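CytC3 (Streptomyces sp., PDB 3GJB) is probably a non-haem iron(II), 2-oxoglutarate-dependent halogenase that chlorinates an amino-acid side chain. Local coordinates at residues A[102-107]-A[255-260]. Residues are numbered along the deposited sequence; the frame is centred on the assembly and turned at random.
With AKG (2-oxoglutaric acid), chain E.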
loop_
_atom_site.group_PDB
_atom_site.type_symbol
_atom_site.label_atom_id
_atom_site.label_comp_id
_atom_site.label_asym_id
_atom_site.label_seq_id
_atom_site.Cartn_x
_atom_site.Cartn_y
_atom_site.Cartn_z
ATOM N N ARG A 102 -2.206 -5.033 -3.494
ATOM C CA ARG A 102 -2.175 -3.778 -4.232
ATOM C C ARG A 102 -1.126 -2.781 -3.775
ATOM O O ARG A 102 -0.711 -2.755 -2.611
ATOM C CB ARG A 102 -3.543 -3.096 -4.164
ATOM C CG ARG A 102 -3.593 -1.762 -4.903
ATOM C CD ARG A 102 -4.832 -1.658 -5.764
ATOM N NE ARG A 102 -5.953 -1.108 -5.028
ATOM C CZ ARG A 102 -7.197 -1.061 -5.486
ATOM N NH1 ARG A 102 -7.497 -1.540 -6.679
ATOM N NH2 ARG A 102 -8.141 -0.503 -4.751
ATOM N N SER A 103 -0.702 -1.963 -4.726
ATOM C CA SER A 103 0.238 -0.891 -4.474
ATOM C C SER A 103 -0.218 0.239 -5.398
ATOM O O SER A 103 -0.767 -0.010 -6.476
ATOM C CB SER A 103 1.675 -1.316 -4.784
ATOM O OG SER A 103 1.892 -1.466 -6.171
ATOM N N GLU A 104 -0.030 1.474 -4.950
ATOM C CA GLU A 104 -0.422 2.638 -5.727
ATOM C C GLU A 104 0.428 3.826 -5.314
ATOM O O GLU A 104 0.995 3.840 -4.223
ATOM C CB GLU A 104 -1.906 2.953 -5.507
ATOM C CG GLU A 104 -2.326 3.089 -4.047
ATOM C CD GLU A 104 -3.844 3.135 -3.871
ATOM O OE1 GLU A 104 -4.468 4.146 -4.265
ATOM O OE2 GLU A 104 -4.418 2.153 -3.343
ATOM N N PHE A 105 0.530 4.812 -6.198
ATOM C CA PHE A 105 1.303 6.004 -5.900
ATOM C C PHE A 105 0.419 7.140 -5.395
ATOM O O PHE A 105 -0.734 7.269 -5.785
ATOM C CB PHE A 105 2.098 6.445 -7.137
ATOM C CG PHE A 105 3.233 5.519 -7.476
ATOM C CD1 PHE A 105 2.997 4.318 -8.142
ATOM C CD2 PHE A 105 4.533 5.813 -7.067
ATOM C CE1 PHE A 105 4.042 3.416 -8.394
ATOM C CE2 PHE A 105 5.582 4.923 -7.311
ATOM C CZ PHE A 105 5.331 3.716 -7.979
ATOM N N PHE A 106 0.971 7.944 -4.497
ATOM C CA PHE A 106 0.262 9.082 -3.933
ATOM C C PHE A 106 1.115 10.318 -4.097
ATOM O O PHE A 106 1.864 10.688 -3.202
ATOM C CB PHE A 106 -0.016 8.863 -2.451
ATOM C CG PHE A 106 -1.122 7.894 -2.183
ATOM C CD1 PHE A 106 -2.442 8.240 -2.445
ATOM C CD2 PHE A 106 -0.849 6.635 -1.663
ATOM C CE1 PHE A 106 -3.478 7.339 -2.189
ATOM C CE2 PHE A 106 -1.881 5.732 -1.406
ATOM C CZ PHE A 106 -3.189 6.084 -1.668
ATOM N N PRO A 107 1.027 10.968 -5.257
ATOM C CA PRO A 107 1.837 12.171 -5.451
ATOM C C PRO A 107 1.086 13.382 -4.922
ATOM O O PRO A 107 -0.124 13.331 -4.730
ATOM C CB PRO A 107 1.996 12.230 -6.963
ATOM C CG PRO A 107 0.643 11.765 -7.422
ATOM C CD PRO A 107 0.382 10.560 -6.518
ATOM N N GLY A 255 4.439 9.353 -2.389
ATOM C CA GLY A 255 4.291 8.249 -1.472
ATOM C C GLY A 255 3.967 6.995 -2.270
ATOM O O GLY A 255 3.265 7.046 -3.277
ATOM N N PHE A 256 4.507 5.866 -1.836
ATOM C CA PHE A 256 4.231 4.612 -2.502
ATOM C C PHE A 256 3.570 3.751 -1.451
ATOM O O PHE A 256 4.176 3.435 -0.445
ATOM C CB PHE A 256 5.520 3.950 -2.975
ATOM C CG PHE A 256 5.313 2.573 -3.529
ATOM C CD1 PHE A 256 4.604 2.385 -4.711
ATOM C CD2 PHE A 256 5.806 1.462 -2.860
ATOM C CE1 PHE A 256 4.391 1.106 -5.224
ATOM C CE2 PHE A 256 5.597 0.175 -3.364
ATOM C CZ PHE A 256 4.888 -0.001 -4.548
ATOM N N ALA A 257 2.322 3.377 -1.685
ATOM C CA ALA A 257 1.596 2.567 -0.721
ATOM C C ALA A 257 1.419 1.139 -1.182
ATOM O O ALA A 257 1.070 0.884 -2.335
ATOM C CB ALA A 257 0.235 3.182 -0.447
ATOM N N ALA A 258 1.657 0.210 -0.265
ATOM C CA ALA A 258 1.489 -1.209 -0.539
ATOM C C ALA A 258 0.485 -1.685 0.506
ATOM O O ALA A 258 0.641 -1.406 1.699
ATOM C CB ALA A 258 2.814 -1.938 -0.386
ATOM N N ARG A 259 -0.553 -2.386 0.065
ATOM C CA ARG A 259 -1.580 -2.858 0.992
ATOM C C ARG A 259 -1.553 -4.379 1.188
ATOM O O ARG A 259 -1.432 -5.149 0.224
ATOM C CB ARG A 259 -2.950 -2.385 0.503
ATOM C CG ARG A 259 -3.043 -0.860 0.370
ATOM C CD ARG A 259 -4.316 -0.463 -0.339
ATOM N NE ARG A 259 -4.378 0.955 -0.684
ATOM C CZ ARG A 259 -4.733 1.928 0.150
ATOM N NH1 ARG A 259 -5.063 1.661 1.408
ATOM N NH2 ARG A 259 -4.787 3.175 -0.295
ATOM N N TYR A 260 -1.666 -4.797 2.447
ATOM C CA TYR A 260 -1.613 -6.210 2.802
ATOM C C TYR A 260 -2.832 -6.770 3.538
ATOM O O TYR A 260 -3.494 -6.075 4.317
ATOM C CB TYR A 260 -0.379 -6.481 3.669
ATOM C CG TYR A 260 0.937 -6.068 3.057
ATOM C CD1 TYR A 260 1.306 -4.721 2.980
ATOM C CD2 TYR A 260 1.812 -7.023 2.538
ATOM C CE1 TYR A 260 2.518 -4.339 2.393
ATOM C CE2 TYR A 260 3.021 -6.653 1.949
ATOM C CZ TYR A 260 3.368 -5.312 1.877
ATOM O OH TYR A 260 4.550 -4.953 1.266
HETATM C C1 AKG E . -10.745 1.823 -5.525
HETATM O O1 AKG E . -9.775 1.319 -6.057
HETATM O O2 AKG E . -11.764 2.244 -6.287
HETATM C C2 AKG E . -10.804 1.984 -4.024
HETATM O O5 AKG E . -11.784 2.499 -3.508
HETATM C C3 AKG E . -9.633 1.512 -3.171
HETATM C C4 AKG E . -9.842 1.765 -1.667
HETATM C C5 AKG E . -8.622 1.303 -0.869
HETATM O O3 AKG E . -7.658 0.811 -1.425
HETATM O O4 AKG E . -8.607 1.452 0.472
#
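Glu104 and Ala257 exchange two backbone hydrogen bonds at the middle of an antiparallel strand pair, 102-107 against 255-260, whose axes approach to 4.7 Å at 162°. Phe106 and Gly255 form a second hydrogen-bonded pair, and Arg259 N gives a nearly straight bond to Arg102 O (2.7 Å). These are neighbouring strands of the large sheet of a cupin-type double-stranded beta-helix; on the face toward 2-oxoglutarate lie the side chains of Arg102, Glu104 and Arg259. With CG wedged between backbone N and carbonyl carbon (chi1 53°), Glu104 sends an extended chain to Arg259, whose NE donates a hydrogen bond to Glu104 OE2 (2.9 Å) within a salt bridge. NE meets the oxygen from above the carboxylate plane, and NH2 adds a weak bond to it. Over one face of the Arg259 guanidinium sits cosubstrate O3, 3.4 Å from NE. Phe106 presents its ring edge to Ala257 CB (3.4 Å from CE2) and Arg259 NH2. On the other sheet face, Phe256 CD1 lies over the Phe105 ring, 3.6 Å from CZ, the two planes inclined at 51°; Leu77 of helix 75-82 touches both rings. Ser103 OG is hydrogen-bonded to His71.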